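Local atomic coordinates of putative secreted endoglycosylceramidase (Rhodococcus hoagii, PDB entry 6JYZ), a protein that probably hydrolyses O-glycosyl bonds as a family 5 glycoside hydrolase, acting as an endogalactosylceramidase on galactose-linked glycosphingolipids. Residues Q194-A206 with F240-E252. Numbering follows the deposited sequence.
Sequences QGHLVQTWARLAA and FYQRAIAAIRQAE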
loop_
_atom_site.group_PDB
_atom_site.type_symbol
_atom_site.label_atom_id
_atom_site.label_comp_id
_atom_site.label_asym_id
_atom_site.label_seq_id
_atom_site.Cartn_x
_atom_site.Cartn_y
_atom_site.Cartn_z
ATOM N N GLN A 194 -17.197 -4.845 14.134
ATOM C CA GLN A 194 -15.799 -4.540 14.312
ATOM C C GLN A 194 -15.089 -5.679 15.041
ATOM O O GLN A 194 -13.938 -6.018 14.670
ATOM C CB GLN A 194 -15.627 -3.215 15.055
ATOM C CG GLN A 194 -14.170 -2.819 15.231
ATOM C CD GLN A 194 -13.940 -1.548 16.000
ATOM O OE1 GLN A 194 -14.778 -0.533 15.859
ATOM N NE2 GLN A 194 -12.845 -1.481 16.679
ATOM N N GLY A 195 -15.718 -6.304 16.036
ATOM C CA GLY A 195 -15.094 -7.463 16.714
ATOM C C GLY A 195 -14.862 -8.587 15.704
ATOM O O GLY A 195 -13.843 -9.288 15.817
ATOM N N HIS A 196 -15.715 -8.725 14.706
ATOM C CA HIS A 196 -15.455 -9.702 13.647
ATOM C C HIS A 196 -14.195 -9.394 12.850
ATOM O O HIS A 196 -13.415 -10.284 12.561
ATOM C CB HIS A 196 -16.636 -9.804 12.692
ATOM C CG HIS A 196 -17.726 -10.667 13.208
ATOM N ND1 HIS A 196 -18.848 -10.331 13.904
ATOM C CD2 HIS A 196 -17.848 -11.956 12.904
ATOM C CE1 HIS A 196 -19.594 -11.448 14.115
ATOM N NE2 HIS A 196 -18.993 -12.430 13.486
ATOM N N LEU A 197 -14.005 -8.135 12.435
ATOM C CA LEU A 197 -12.778 -7.816 11.712
ATOM C C LEU A 197 -11.547 -7.995 12.602
ATOM O O LEU A 197 -10.497 -8.481 12.139
ATOM C CB LEU A 197 -12.829 -6.395 11.103
ATOM C CG LEU A 197 -11.576 -6.041 10.302
ATOM C CD1 LEU A 197 -11.294 -7.090 9.211
ATOM C CD2 LEU A 197 -11.699 -4.639 9.696
ATOM N N VAL A 198 -11.630 -7.596 13.875
ATOM C CA VAL A 198 -10.506 -7.793 14.771
ATOM C C VAL A 198 -10.137 -9.278 14.865
ATOM O O VAL A 198 -8.944 -9.626 14.768
ATOM C CB VAL A 198 -10.853 -7.186 16.155
ATOM C CG1 VAL A 198 -9.852 -7.592 17.209
ATOM C CG2 VAL A 198 -10.916 -5.655 16.078
ATOM N N GLN A 199 -11.133 -10.155 15.034
ATOM C CA GLN A 199 -10.857 -11.583 15.099
ATOM C C GLN A 199 -10.320 -12.082 13.777
ATOM O O GLN A 199 -9.392 -12.912 13.772
ATOM C CB GLN A 199 -12.137 -12.294 15.509
ATOM C CG GLN A 199 -11.967 -13.833 15.419
ATOM C CD GLN A 199 -13.177 -14.569 15.935
ATOM O OE1 GLN A 199 -14.224 -14.620 15.312
ATOM N NE2 GLN A 199 -13.023 -15.060 17.118
ATOM N N THR A 200 -10.838 -11.627 12.646
ATOM C CA THR A 200 -10.324 -12.030 11.343
ATOM C C THR A 200 -8.834 -11.627 11.201
ATOM O O THR A 200 -8.011 -12.426 10.725
ATOM C CB THR A 200 -11.202 -11.446 10.219
ATOM O OG1 THR A 200 -12.484 -12.058 10.328
ATOM C CG2 THR A 200 -10.585 -11.643 8.845
ATOM N N TRP A 201 -8.478 -10.419 11.637
ATOM C CA TRP A 201 -7.076 -10.015 11.598
ATOM C C TRP A 201 -6.224 -10.925 12.461
ATOM O O TRP A 201 -5.134 -11.313 12.067
ATOM C CB TRP A 201 -6.889 -8.563 12.093
ATOM C CG TRP A 201 -6.563 -7.607 10.985
ATOM C CD1 TRP A 201 -7.182 -6.420 10.695
ATOM C CD2 TRP A 201 -5.483 -7.740 10.028
ATOM N NE1 TRP A 201 -6.561 -5.795 9.637
ATOM C CE2 TRP A 201 -5.505 -6.606 9.190
ATOM C CE3 TRP A 201 -4.511 -8.743 9.787
ATOM C CZ2 TRP A 201 -4.593 -6.429 8.133
ATOM C CZ3 TRP A 201 -3.636 -8.557 8.728
ATOM C CH2 TRP A 201 -3.691 -7.428 7.885
ATOM N N ALA A 202 -6.683 -11.267 13.661
ATOM C CA ALA A 202 -5.909 -12.160 14.547
ATOM C C ALA A 202 -5.700 -13.512 13.867
ATOM O O ALA A 202 -4.565 -14.045 13.863
ATOM C CB ALA A 202 -6.633 -12.299 15.864
ATOM N N ARG A 203 -6.760 -14.034 13.252
ATOM C CA ARG A 203 -6.664 -15.347 12.584
ATOM C C ARG A 203 -5.667 -15.249 11.443
ATOM O O ARG A 203 -4.875 -16.175 11.212
ATOM C CB ARG A 203 -8.046 -15.760 12.082
ATOM C CG ARG A 203 -8.945 -16.170 13.247
ATOM C CD ARG A 203 -10.364 -16.318 12.726
ATOM N NE ARG A 203 -11.190 -16.920 13.784
ATOM C CZ ARG A 203 -12.451 -17.209 13.595
ATOM N NH1 ARG A 203 -13.136 -16.794 12.559
ATOM N NH2 ARG A 203 -13.058 -17.952 14.539
ATOM N N LEU A 204 -5.667 -14.151 10.670
ATOM C CA LEU A 204 -4.723 -14.023 9.561
ATOM C C LEU A 204 -3.311 -13.839 10.057
ATOM O O LEU A 204 -2.384 -14.444 9.465
ATOM C CB LEU A 204 -5.182 -12.850 8.674
ATOM C CG LEU A 204 -4.322 -12.649 7.423
ATOM C CD1 LEU A 204 -4.330 -13.904 6.538
ATOM C CD2 LEU A 204 -4.792 -11.448 6.638
ATOM N N ALA A 205 -3.100 -13.058 11.120
ATOM C CA ALA A 205 -1.734 -12.911 11.603
ATOM C C ALA A 205 -1.201 -14.256 12.056
ATOM O O ALA A 205 0.008 -14.523 11.912
ATOM C CB ALA A 205 -1.702 -11.908 12.759
ATOM N N ALA A 206 -2.013 -15.064 12.698
ATOM C CA ALA A 206 -1.557 -16.388 13.123
ATOM C C ALA A 206 -1.029 -17.192 11.923
ATOM O O ALA A 206 -0.060 -17.965 12.121
ATOM C CB ALA A 206 -2.665 -17.154 13.866
ATOM N N PHE A 240 -10.069 1.400 16.948
ATOM C CA PHE A 240 -10.064 0.174 16.193
ATOM C C PHE A 240 -8.615 -0.337 16.060
ATOM O O PHE A 240 -8.363 -1.549 16.290
ATOM C CB PHE A 240 -10.677 0.380 14.807
ATOM C CG PHE A 240 -10.261 -0.688 13.816
ATOM C CD1 PHE A 240 -10.650 -2.022 14.022
ATOM C CD2 PHE A 240 -9.465 -0.399 12.732
ATOM C CE1 PHE A 240 -10.282 -3.055 13.112
ATOM C CE2 PHE A 240 -9.061 -1.408 11.864
ATOM C CZ PHE A 240 -9.446 -2.717 12.042
ATOM N N TYR A 241 -7.662 0.496 15.717
ATOM C CA TYR A 241 -6.302 0.008 15.590
ATOM C C TYR A 241 -5.829 -0.611 16.904
ATOM O O TYR A 241 -5.163 -1.663 16.873
ATOM C CB TYR A 241 -5.346 1.122 15.206
ATOM C CG TYR A 241 -5.533 1.729 13.836
ATOM C CD1 TYR A 241 -6.069 1.034 12.779
ATOM C CD2 TYR A 241 -5.121 3.035 13.591
ATOM C CE1 TYR A 241 -6.234 1.618 11.517
ATOM C CE2 TYR A 241 -5.205 3.632 12.350
ATOM C CZ TYR A 241 -5.740 2.914 11.318
ATOM O OH TYR A 241 -5.857 3.423 10.056
ATOM N N GLN A 242 -6.138 0.011 18.039
ATOM C CA GLN A 242 -5.674 -0.538 19.321
ATOM C C GLN A 242 -6.269 -1.914 19.519
ATOM O O GLN A 242 -5.548 -2.837 19.972
ATOM C CB GLN A 242 -6.073 0.453 20.404
ATOM C CG GLN A 242 -5.664 -0.069 21.803
ATOM C CD GLN A 242 -6.035 0.959 22.848
ATOM O OE1 GLN A 242 -7.215 1.252 23.011
ATOM N NE2 GLN A 242 -5.003 1.461 23.498
ATOM N N ARG A 243 -7.546 -2.108 19.243
ATOM C CA ARG A 243 -8.156 -3.439 19.387
ATOM C C ARG A 243 -7.509 -4.434 18.432
ATOM O O ARG A 243 -7.220 -5.574 18.854
ATOM C CB ARG A 243 -9.651 -3.349 19.076
ATOM C CG ARG A 243 -10.497 -2.708 20.151
ATOM C CD ARG A 243 -11.976 -2.778 19.760
ATOM N NE ARG A 243 -12.526 -4.164 19.740
ATOM C CZ ARG A 243 -13.866 -4.540 19.510
ATOM N NH1 ARG A 243 -14.737 -3.625 19.169
ATOM N NH2 ARG A 243 -14.298 -5.790 19.653
ATOM N N ALA A 244 -7.267 -4.066 17.190
ATOM C CA ALA A 244 -6.691 -5.005 16.236
ATOM C C ALA A 244 -5.270 -5.348 16.634
ATOM O O ALA A 244 -4.901 -6.540 16.568
ATOM C CB ALA A 244 -6.686 -4.370 14.860
ATOM N N ILE A 245 -4.477 -4.390 17.085
ATOM C CA ILE A 245 -3.078 -4.670 17.465
ATOM C C ILE A 245 -3.096 -5.641 18.646
ATOM O O ILE A 245 -2.274 -6.602 18.639
ATOM C CB ILE A 245 -2.364 -3.367 17.839
ATOM C CG1 ILE A 245 -2.173 -2.517 16.595
ATOM C CG2 ILE A 245 -1.008 -3.659 18.503
ATOM C CD1 ILE A 245 -1.778 -1.050 16.884
ATOM N N ALA A 246 -3.953 -5.464 19.652
ATOM C CA ALA A 246 -3.881 -6.386 20.801
ATOM C C ALA A 246 -4.236 -7.781 20.315
ATOM O O ALA A 246 -3.622 -8.762 20.769
ATOM C CB ALA A 246 -4.886 -5.931 21.864
ATOM N N ALA A 247 -5.209 -7.957 19.439
ATOM C CA ALA A 247 -5.614 -9.275 18.985
ATOM C C ALA A 247 -4.518 -9.892 18.158
ATOM O O ALA A 247 -4.237 -11.102 18.286
ATOM C CB ALA A 247 -6.903 -9.171 18.218
ATOM N N ILE A 248 -3.862 -9.118 17.287
ATOM C CA ILE A 248 -2.778 -9.618 16.446
ATOM C C ILE A 248 -1.621 -10.019 17.348
ATOM O O ILE A 248 -1.019 -11.090 17.100
ATOM C CB ILE A 248 -2.370 -8.501 15.459
ATOM C CG1 ILE A 248 -3.447 -8.437 14.360
ATOM C CG2 ILE A 248 -1.008 -8.793 14.856
ATOM C CD1 ILE A 248 -3.326 -7.144 13.453
ATOM N N ARG A 249 -1.252 -9.224 18.335
ATOM C CA ARG A 249 -0.054 -9.568 19.114
ATOM C C ARG A 249 -0.326 -10.856 19.876
ATOM O O ARG A 249 0.608 -11.688 20.012
ATOM C CB ARG A 249 0.242 -8.425 20.095
ATOM C CG ARG A 249 0.774 -7.165 19.402
ATOM C CD ARG A 249 2.170 -7.408 18.839
ATOM N NE ARG A 249 2.728 -6.209 18.152
ATOM C CZ ARG A 249 3.124 -6.160 16.885
ATOM N NH1 ARG A 249 3.046 -7.187 16.069
ATOM N NH2 ARG A 249 3.649 -4.997 16.464
ATOM N N GLN A 250 -1.537 -11.106 20.346
ATOM C CA GLN A 250 -1.825 -12.389 20.989
ATOM C C GLN A 250 -1.741 -13.525 19.976
ATOM O O GLN A 250 -1.203 -14.605 20.279
ATOM C CB GLN A 250 -3.207 -12.302 21.639
ATOM C CG GLN A 250 -3.655 -13.595 22.339
ATOM C CD GLN A 250 -2.740 -13.942 23.478
ATOM O OE1 GLN A 250 -2.402 -13.094 24.313
ATOM N NE2 GLN A 250 -2.332 -15.210 23.509
ATOM N N ALA A 251 -2.250 -13.338 18.781
ATOM C CA ALA A 251 -2.288 -14.377 17.787
ATOM C C ALA A 251 -0.887 -14.700 17.292
ATOM O O ALA A 251 -0.668 -15.771 16.687
ATOM C CB ALA A 251 -3.163 -13.943 16.615
ATOM N N GLU A 252 0.100 -13.817 17.447
ATOM C CA GLU A 252 1.462 -14.061 17.019
ATOM C C GLU A 252 2.246 -14.871 18.036
ATOM O O GLU A 252 3.410 -15.148 17.794
ATOM C CB GLU A 252 2.203 -12.732 16.797
ATOM C CG GLU A 252 1.721 -11.966 15.554
ATOM C CD GLU A 252 2.334 -10.581 15.551
ATOM O OE1 GLU A 252 2.465 -9.938 16.569
ATOM O OE2 GLU A 252 2.687 -10.122 14.413
#
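Val-198 is the knob of this contact: its side chain sits among Phe-240, Arg-243, Ala-244 and Ala-247. The two methyls divide the work. CG1, anti to the backbone N (chi1 169°), presses on Ala-247 CB at 3.5 Å, a tight fit. CG2 meets Arg-243 CB and Phe-240 CE1, each at 4.0 Å, and lies loosely over one face of the guanidinium. Leu-197 crosses the Phe-240 side chain at about a right angle and puts CD2 3.8 Å from Phe-240 CZ. The Arg-243 chain bends at chi3 (67°), which brings NH2 to 3.5 Å from Gly-195 CA, while NH1 forms a salt bridge with Asp-189. Further along, Ile-248 and Trp-201 lie side by side, pointing the same way, with Ile-248 CD1 4.1 Å from Trp-201 CB and near the indole. Trp-201 NE1 is hydrogen-bonded to Leu-219 O. Ile-248 CG2 touches Ala-205 CB at 3.8 Å. Small residues let the backbones close in: Ala-202 CB is 3.9 Å from Ala-251 CB. The axes of 194-206 and 240-251 come within 8.0 Å and cross at -31°. Trp-201 and Leu-197 also reach strand 119-124. This is packing of neighbouring helices on the outside of the (beta/alpha)8 barrel of family 5 glycoside hydrolases.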